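Local atomic coordinates of cytolethal distending toxin subunit B (Escherichia coli, PDB entry 2F1N), a protein that nicks DNA as the endonuclease subunit of a tripartite bacterial toxin, very probably causing DNA damage that induces G2/M cell cycle arrest in intoxicated cells. Residues R17-N22 and D49-Q54; V53-S58 and T145-A150. One frame throughout, in Å; residues are numbered along the deposited sequence.

Interaction 1: R17-N22 and D49-Q54; sequences RVATWN and DILAVQ
From V18 opposite I50 to N22 opposite Q54, the two segments run as neighbouring parallel strands, their axes 4.6 Å apart at closest and 21° from exact alignment. The backbone bonds alternate in the parallel manner: A19 N donates to I50 O, A52 N to A19 O (2.9 Å), W21 N to A52 O (2.8 Å) and Q54 N to W21 O. Ahead of the paired residues, D49 grips R17 twice. D49 N bonds to R17 O, and the carboxylate turns back, with CG beside its own backbone N (chi1 -58°), to take R17 N on the anti side of OD2, somewhat out of the carboxylate plane, at 2.9 Å. V18 and I50 point the same way, V18 CG1 lying 3.9 Å from I50 CB on the face they share with T20, A52, N22 and Q54. On the other face L51 CD1 lies 3.8 Å from A19 CB and also meets W21 CB, while the W21 indole leads off to bond through NE1 to H254 O. At the far end N22 CB packs against Q54 CB; N22 OD1 accepts from Q24 N while ND2 donates to D185. With helix 31-42 as the connection, these strands form a beta-alpha-beta unit in the DNase I-like fold.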
ATOM      1  N   ARG A  17     -10.845  -5.363   4.205  1.00 22.31           N
ATOM      2  CA  ARG A  17     -10.915  -3.890   4.172  1.00 19.17           C
ATOM      3  C   ARG A  17      -9.461  -3.443   4.150  1.00 16.29           C
ATOM      4  O   ARG A  17      -8.688  -3.843   5.009  1.00 13.96           O
ATOM      5  CB  ARG A  17     -11.553  -3.337   5.444  1.00 20.94           C
ATOM      6  CG  ARG A  17     -13.038  -3.543   5.553  1.00 27.44           C
ATOM      7  CD  ARG A  17     -13.622  -2.980   6.846  1.00 33.80           C
ATOM      8  NE  ARG A  17     -13.054  -1.675   7.249  1.00 38.12           N
ATOM      9  CZ  ARG A  17     -13.484  -0.505   6.788  1.00 41.46           C
ATOM     10  NH1 ARG A  17     -14.489  -0.475   5.917  1.00 43.14           N
ATOM     11  NH2 ARG A  17     -12.936   0.637   7.195  1.00 42.31           N
ATOM     12  N   VAL A  18      -9.088  -2.663   3.136  1.00 13.57           N
ATOM     13  CA  VAL A  18      -7.711  -2.194   3.043  1.00 13.64           C
ATOM     14  C   VAL A  18      -7.736  -0.675   2.888  1.00 13.58           C
ATOM     15  O   VAL A  18      -8.792  -0.057   2.689  1.00 13.77           O
ATOM     16  CB  VAL A  18      -6.945  -2.863   1.865  1.00 14.62           C
ATOM     17  CG1 VAL A  18      -7.037  -4.423   1.947  1.00 14.79           C
ATOM     18  CG2 VAL A  18      -7.495  -2.409   0.532  1.00 14.54           C
ATOM     19  N   ALA A  19      -6.575  -0.050   3.017  1.00 13.12           N
ATOM     20  CA  ALA A  19      -6.503   1.410   2.822  1.00 11.63           C
ATOM     21  C   ALA A  19      -5.087   1.839   2.492  1.00 11.17           C
ATOM     22  O   ALA A  19      -4.143   1.055   2.568  1.00 11.22           O
ATOM     23  CB  ALA A  19      -6.974   2.153   4.142  1.00 11.63           C
ATOM     24  N   THR A  20      -4.948   3.084   2.043  1.00 11.95           N
ATOM     25  CA  THR A  20      -3.641   3.629   1.757  1.00 11.13           C
ATOM     26  C   THR A  20      -3.577   5.059   2.321  1.00 11.12           C
ATOM     27  O   THR A  20      -4.597   5.781   2.294  1.00 11.87           O
ATOM     28  CB  THR A  20      -3.401   3.596   0.234  1.00 11.90           C
ATOM     29  OG1 THR A  20      -2.143   4.214  -0.054  1.00 12.31           O
ATOM     30  CG2 THR A  20      -4.430   4.460  -0.531  1.00 10.99           C
ATOM     31  N   TRP A  21      -2.428   5.426   2.890  1.00 10.40           N
ATOM     32  CA  TRP A  21      -2.252   6.775   3.381  1.00 10.35           C
ATOM     33  C   TRP A  21      -0.813   7.276   3.213  1.00 11.25           C
ATOM     34  O   TRP A  21       0.138   6.623   3.643  1.00 10.39           O
ATOM     35  CB  TRP A  21      -2.650   6.784   4.882  1.00 10.31           C
ATOM     36  CG  TRP A  21      -2.737   8.198   5.453  1.00 13.23           C
ATOM     37  CD1 TRP A  21      -3.070   9.336   4.772  1.00 14.24           C
ATOM     38  CD2 TRP A  21      -2.438   8.605   6.798  1.00 17.30           C
ATOM     39  NE1 TRP A  21      -3.017  10.433   5.620  1.00 17.20           N
ATOM     40  CE2 TRP A  21      -2.629  10.003   6.867  1.00 18.73           C
ATOM     41  CE3 TRP A  21      -2.041   7.920   7.965  1.00 18.37           C
ATOM     42  CZ2 TRP A  21      -2.442  10.729   8.057  1.00 21.13           C
ATOM     43  CZ3 TRP A  21      -1.843   8.626   9.131  1.00 22.81           C
ATOM     44  CH2 TRP A  21      -2.053  10.027   9.176  1.00 23.61           C
ATOM     45  N   ASN A  22      -0.646   8.430   2.564  1.00 10.33           N
ATOM     46  CA  ASN A  22       0.656   9.062   2.524  1.00 11.61           C
ATOM     47  C   ASN A  22       0.656  10.016   3.718  1.00 12.06           C
ATOM     48  O   ASN A  22      -0.094  11.004   3.746  1.00 12.39           O
ATOM     49  CB  ASN A  22       0.791   9.827   1.194  1.00 11.39           C
ATOM     50  CG  ASN A  22       2.080  10.632   1.072  1.00 14.48           C
ATOM     51  OD1 ASN A  22       2.682  10.996   2.057  1.00 12.49           O
ATOM     52  ND2 ASN A  22       2.482  10.936  -0.157  1.00 13.32           N
ATOM     53  N   ASP A  49      -7.747  -4.210   7.606  1.00 14.54           N
ATOM     54  CA  ASP A  49      -6.866  -5.390   7.693  1.00 15.23           C
ATOM     55  C   ASP A  49      -5.456  -5.087   7.185  1.00 14.81           C
ATOM     56  O   ASP A  49      -4.476  -5.582   7.749  1.00 14.95           O
ATOM     57  CB  ASP A  49      -7.477  -6.504   6.851  1.00 14.80           C
ATOM     58  CG  ASP A  49      -8.881  -6.842   7.308  1.00 21.65           C
ATOM     59  OD1 ASP A  49      -9.046  -7.095   8.542  1.00 24.19           O
ATOM     60  OD2 ASP A  49      -9.891  -6.846   6.538  1.00 20.20           O
ATOM     61  N   ILE A  50      -5.371  -4.293   6.117  1.00 12.76           N
ATOM     62  CA  ILE A  50      -4.074  -3.965   5.523  1.00 13.46           C
ATOM     63  C   ILE A  50      -4.066  -2.468   5.282  1.00 12.16           C
ATOM     64  O   ILE A  50      -5.007  -1.923   4.709  1.00 12.54           O
ATOM     65  CB  ILE A  50      -3.846  -4.748   4.227  1.00 14.49           C
ATOM     66  CG1 ILE A  50      -3.642  -6.235   4.592  1.00 18.48           C
ATOM     67  CG2 ILE A  50      -2.542  -4.272   3.534  1.00 17.93           C
ATOM     68  CD1 ILE A  50      -3.902  -7.176   3.529  1.00 25.49           C
ATOM     69  N   LEU A  51      -3.025  -1.797   5.770  1.00 10.28           N
ATOM     70  CA  LEU A  51      -2.800  -0.406   5.450  1.00 10.94           C
ATOM     71  C   LEU A  51      -1.446  -0.237   4.709  1.00 10.14           C
ATOM     72  O   LEU A  51      -0.380  -0.621   5.219  1.00  9.79           O
ATOM     73  CB  LEU A  51      -2.782   0.462   6.739  1.00 10.68           C
ATOM     74  CG  LEU A  51      -2.436   1.947   6.567  1.00 10.74           C
ATOM     75  CD1 LEU A  51      -3.519   2.687   5.723  1.00 12.21           C
ATOM     76  CD2 LEU A  51      -2.199   2.595   7.933  1.00 13.07           C
ATOM     77  N   ALA A  52      -1.507   0.411   3.534  1.00 10.92           N
ATOM     78  CA  ALA A  52      -0.313   0.778   2.804  1.00  9.88           C
ATOM     79  C   ALA A  52       0.025   2.207   3.206  1.00  9.96           C
ATOM     80  O   ALA A  52      -0.852   3.089   3.236  1.00 11.20           O
ATOM     81  CB  ALA A  52      -0.538   0.692   1.270  1.00 10.14           C
ATOM     82  N   VAL A  53       1.289   2.428   3.490  1.00  9.24           N
ATOM     83  CA  VAL A  53       1.750   3.764   3.943  1.00  9.86           C
ATOM     84  C   VAL A  53       2.880   4.273   3.038  1.00 10.07           C
ATOM     85  O   VAL A  53       3.808   3.491   2.656  1.00 11.28           O
ATOM     86  CB  VAL A  53       2.264   3.683   5.419  1.00 10.87           C
ATOM     87  CG1 VAL A  53       2.601   5.134   5.981  1.00 12.72           C
ATOM     88  CG2 VAL A  53       1.247   2.969   6.325  1.00 11.91           C
ATOM     89  N   GLN A  54       2.813   5.582   2.697  1.00  8.83           N
ATOM     90  CA  GLN A  54       3.907   6.257   1.987  1.00  8.40           C
ATOM     91  C   GLN A  54       4.419   7.450   2.839  1.00  8.80           C
ATOM     92  O   GLN A  54       3.713   7.879   3.752  1.00 10.53           O
ATOM     93  CB  GLN A  54       3.470   6.767   0.582  1.00  8.51           C
ATOM     94  CG  GLN A  54       2.819   5.589  -0.252  1.00 11.00           C
ATOM     95  CD  GLN A  54       1.345   5.450   0.087  1.00 11.11           C
ATOM     96  OE1 GLN A  54       0.655   6.457   0.331  1.00 14.25           O
ATOM     97  NE2 GLN A  54       0.857   4.185   0.188  1.00 12.92           N
TER

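Interaction 2: V53-S58 and T145-A150; sequences VQEAGS and TAHAIA
T145, A146 and H147 meet V53, Q54 and E55 where the two beta-sheets of the DNase I-like sandwich face each other: strand 141-147 belongs to one sheet, and strand 50-56 of the other turns a corner at Q54 and E55. A direct hydrogen bond crosses the gap. The T145 hydroxyl, placed anti to its backbone N (chi1 180°), gives its proton to V53 O at 3.1 Å. It comes from above the carbonyl plane, 68° out of it, so it does not use a lone pair of that oxygen. V53 turns its own side chain away and takes part through its backbone.

The packing rests on the aliphatic part of Q54, which slides past T145 in the opposite direction. Q54 CG comes within 3.2 Å of A146 O, a close approach of carbon to carbonyl oxygen, and lies 3.8 Å from H147 CB; Q54 CB reaches the root of the imidazole, 4.1 Å from H147 CG.

Beyond the corner the E55 carboxylate and the imidazole are turned only 26° from each other. E55 OE2 lies 3.4 Å from H147 CE1 in an oblique approach, and E55 CG also touches that carbon. The same OE2 accepts a hydrogen bond from N22 ND2, and H147 additionally packs on N22 and D185. A cluster of Asn, Glu, His and Asp here is consistent with the active site of DNase I relatives, where the corresponding glutamate binds the divalent metal.

Water completes the contact: a single molecule accepts a hydrogen bond from E55 N at 2.8 Å and is hydrogen-bonded at 2.8 Å to H147 ND1, joining the corner's backbone to the ring.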
ATOM      1  N   VAL A  53       1.289   2.428   3.490  1.00  9.24           N
ATOM      2  CA  VAL A  53       1.750   3.764   3.943  1.00  9.86           C
ATOM      3  C   VAL A  53       2.880   4.273   3.038  1.00 10.07           C
ATOM      4  O   VAL A  53       3.808   3.491   2.656  1.00 11.28           O
ATOM      5  CB  VAL A  53       2.264   3.683   5.419  1.00 10.87           C
ATOM      6  CG1 VAL A  53       2.601   5.134   5.981  1.00 12.72           C
ATOM      7  CG2 VAL A  53       1.247   2.969   6.325  1.00 11.91           C
ATOM      8  N   GLN A  54       2.813   5.582   2.697  1.00  8.83           N
ATOM      9  CA  GLN A  54       3.907   6.257   1.987  1.00  8.40           C
ATOM     10  C   GLN A  54       4.419   7.450   2.839  1.00  8.80           C
ATOM     11  O   GLN A  54       3.713   7.879   3.752  1.00 10.53           O
ATOM     12  CB  GLN A  54       3.470   6.767   0.582  1.00  8.51           C
ATOM     13  CG  GLN A  54       2.819   5.589  -0.252  1.00 11.00           C
ATOM     14  CD  GLN A  54       1.345   5.450   0.087  1.00 11.11           C
ATOM     15  OE1 GLN A  54       0.655   6.457   0.331  1.00 14.25           O
ATOM     16  NE2 GLN A  54       0.857   4.185   0.188  1.00 12.92           N
ATOM     17  N   GLU A  55       5.644   7.895   2.559  1.00 10.09           N
ATOM     18  CA  GLU A  55       6.351   8.906   3.408  1.00 10.00           C
ATOM     19  C   GLU A  55       6.191   8.502   4.875  1.00 11.98           C
ATOM     20  O   GLU A  55       5.770   9.299   5.730  1.00 13.07           O
ATOM     21  CB  GLU A  55       5.803  10.310   3.131  1.00 11.26           C
ATOM     22  CG  GLU A  55       5.940  10.655   1.647  1.00 12.03           C
ATOM     23  CD  GLU A  55       5.605  12.108   1.308  1.00 14.12           C
ATOM     24  OE1 GLU A  55       5.797  13.027   2.160  1.00 15.93           O
ATOM     25  OE2 GLU A  55       5.230  12.296   0.140  1.00 13.34           O
ATOM     26  N   ALA A  56       6.582   7.259   5.169  1.00 11.74           N
ATOM     27  CA  ALA A  56       6.194   6.621   6.430  1.00 11.93           C
ATOM     28  C   ALA A  56       7.042   7.076   7.633  1.00 12.69           C
ATOM     29  O   ALA A  56       6.686   6.786   8.785  1.00 12.48           O
ATOM     30  CB  ALA A  56       6.242   5.067   6.304  1.00 12.87           C
ATOM     31  N   GLY A  57       8.132   7.813   7.398  1.00 12.41           N
ATOM     32  CA  GLY A  57       8.930   8.208   8.564  1.00 13.88           C
ATOM     33  C   GLY A  57       9.656   6.996   9.161  1.00 13.15           C
ATOM     34  O   GLY A  57      10.343   6.265   8.458  1.00 14.99           O
ATOM     35  N   SER A  58       9.502   6.821  10.453  1.00 14.31           N
ATOM     36  CA  SER A  58      10.121   5.752  11.212  1.00 15.40           C
ATOM     37  C   SER A  58       8.944   4.991  11.822  1.00 16.02           C
ATOM     38  O   SER A  58       7.903   5.590  12.123  1.00 16.63           O
ATOM     39  CB  SER A  58      10.997   6.368  12.320  1.00 16.90           C
ATOM     40  OG  SER A  58      12.250   6.834  11.752  1.00 20.09           O
ATOM     41  N   THR A 145       2.420  -1.524  -1.374  1.00  9.54           N
ATOM     42  CA  THR A 145       2.419  -0.066  -1.247  1.00 10.01           C
ATOM     43  C   THR A 145       3.336   0.611  -2.298  1.00 10.86           C
ATOM     44  O   THR A 145       4.420   0.118  -2.579  1.00 10.57           O
ATOM     45  CB  THR A 145       2.788   0.332   0.201  1.00  9.86           C
ATOM     46  OG1 THR A 145       2.787   1.786   0.310  1.00 10.72           O
ATOM     47  CG2 THR A 145       4.250  -0.125   0.586  1.00 10.04           C
ATOM     48  N   ALA A 146       2.851   1.696  -2.911  1.00 10.80           N
ATOM     49  CA  ALA A 146       3.585   2.363  -4.007  1.00 12.33           C
ATOM     50  C   ALA A 146       3.601   3.862  -3.804  1.00 10.81           C
ATOM     51  O   ALA A 146       2.639   4.452  -3.257  1.00 10.58           O
ATOM     52  CB  ALA A 146       2.974   2.084  -5.350  1.00 11.82           C
ATOM     53  N   HIS A 147       4.723   4.469  -4.206  1.00 10.53           N
ATOM     54  CA  HIS A 147       4.783   5.921  -4.153  1.00 10.42           C
ATOM     55  C   HIS A 147       5.501   6.425  -5.398  1.00  9.77           C
ATOM     56  O   HIS A 147       6.733   6.512  -5.435  1.00 11.07           O
ATOM     57  CB  HIS A 147       5.500   6.385  -2.895  1.00 10.31           C
ATOM     58  CG  HIS A 147       5.525   7.880  -2.764  1.00 12.38           C
ATOM     59  ND1 HIS A 147       6.355   8.520  -1.864  1.00 11.06           N
ATOM     60  CD2 HIS A 147       4.838   8.852  -3.424  1.00 10.73           C
ATOM     61  CE1 HIS A 147       6.179   9.832  -1.977  1.00 13.54           C
ATOM     62  NE2 HIS A 147       5.267  10.064  -2.919  1.00 12.89           N
ATOM     63  N   ALA A 148       4.726   6.772  -6.422  1.00 10.42           N
ATOM     64  CA  ALA A 148       5.283   7.198  -7.701  1.00 10.62           C
ATOM     65  C   ALA A 148       5.850   8.596  -7.554  1.00 11.86           C
ATOM     66  O   ALA A 148       5.483   9.289  -6.629  1.00 10.70           O
ATOM     67  CB  ALA A 148       4.184   7.161  -8.788  1.00 11.66           C
ATOM     68  N   ILE A 149       6.741   8.986  -8.473  1.00 12.77           N
ATOM     69  CA  ILE A 149       7.449  10.269  -8.356  1.00 13.91           C
ATOM     70  C   ILE A 149       6.506  11.403  -8.658  1.00 14.68           C
ATOM     71  O   ILE A 149       5.662  11.293  -9.563  1.00 14.62           O
ATOM     72  CB  ILE A 149       8.627  10.294  -9.327  1.00 12.71           C
ATOM     73  CG1 ILE A 149       9.638   9.197  -8.984  1.00 13.42           C
ATOM     74  CG2 ILE A 149       9.331  11.744  -9.291  1.00 16.64           C
ATOM     75  CD1 ILE A 149      10.581   8.881 -10.181  1.00 18.22           C
ATOM     76  N   ALA A 150       6.627  12.505  -7.898  1.00 15.26           N
ATOM     77  CA  ALA A 150       5.795  13.659  -8.192  1.00 17.24           C
ATOM     78  C   ALA A 150       6.510  14.443  -9.297  1.00 18.94           C
ATOM     79  O   ALA A 150       7.360  15.316  -9.059  1.00 20.18           O
ATOM     80  CB  ALA A 150       5.568  14.523  -6.932  1.00 17.03           C
TER
HETATM   81  O   HOH W   1       7.084   7.001   0.318  1.00 13.06           O

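Reading from the N terminus, strand 18-25 leads through helix 31-42 to strand 50-56, and interaction 1 closes that short loop within one sheet. The chain then adds strands 64-65 to 109-113 to the same sheet, crosses into the second with 119-123 and 133-138, and returns along 141-147, where interaction 2 closes the longer loop. The loops follow one another, neither crossing nor nesting, and share V53 and Q54. Thus strand 50-56 is bonded to strand 18-25 on one side within its sheet and packed on the opposing sheet at once. Between the two contacts, A52 CB meets T145 CB at 3.5 Å.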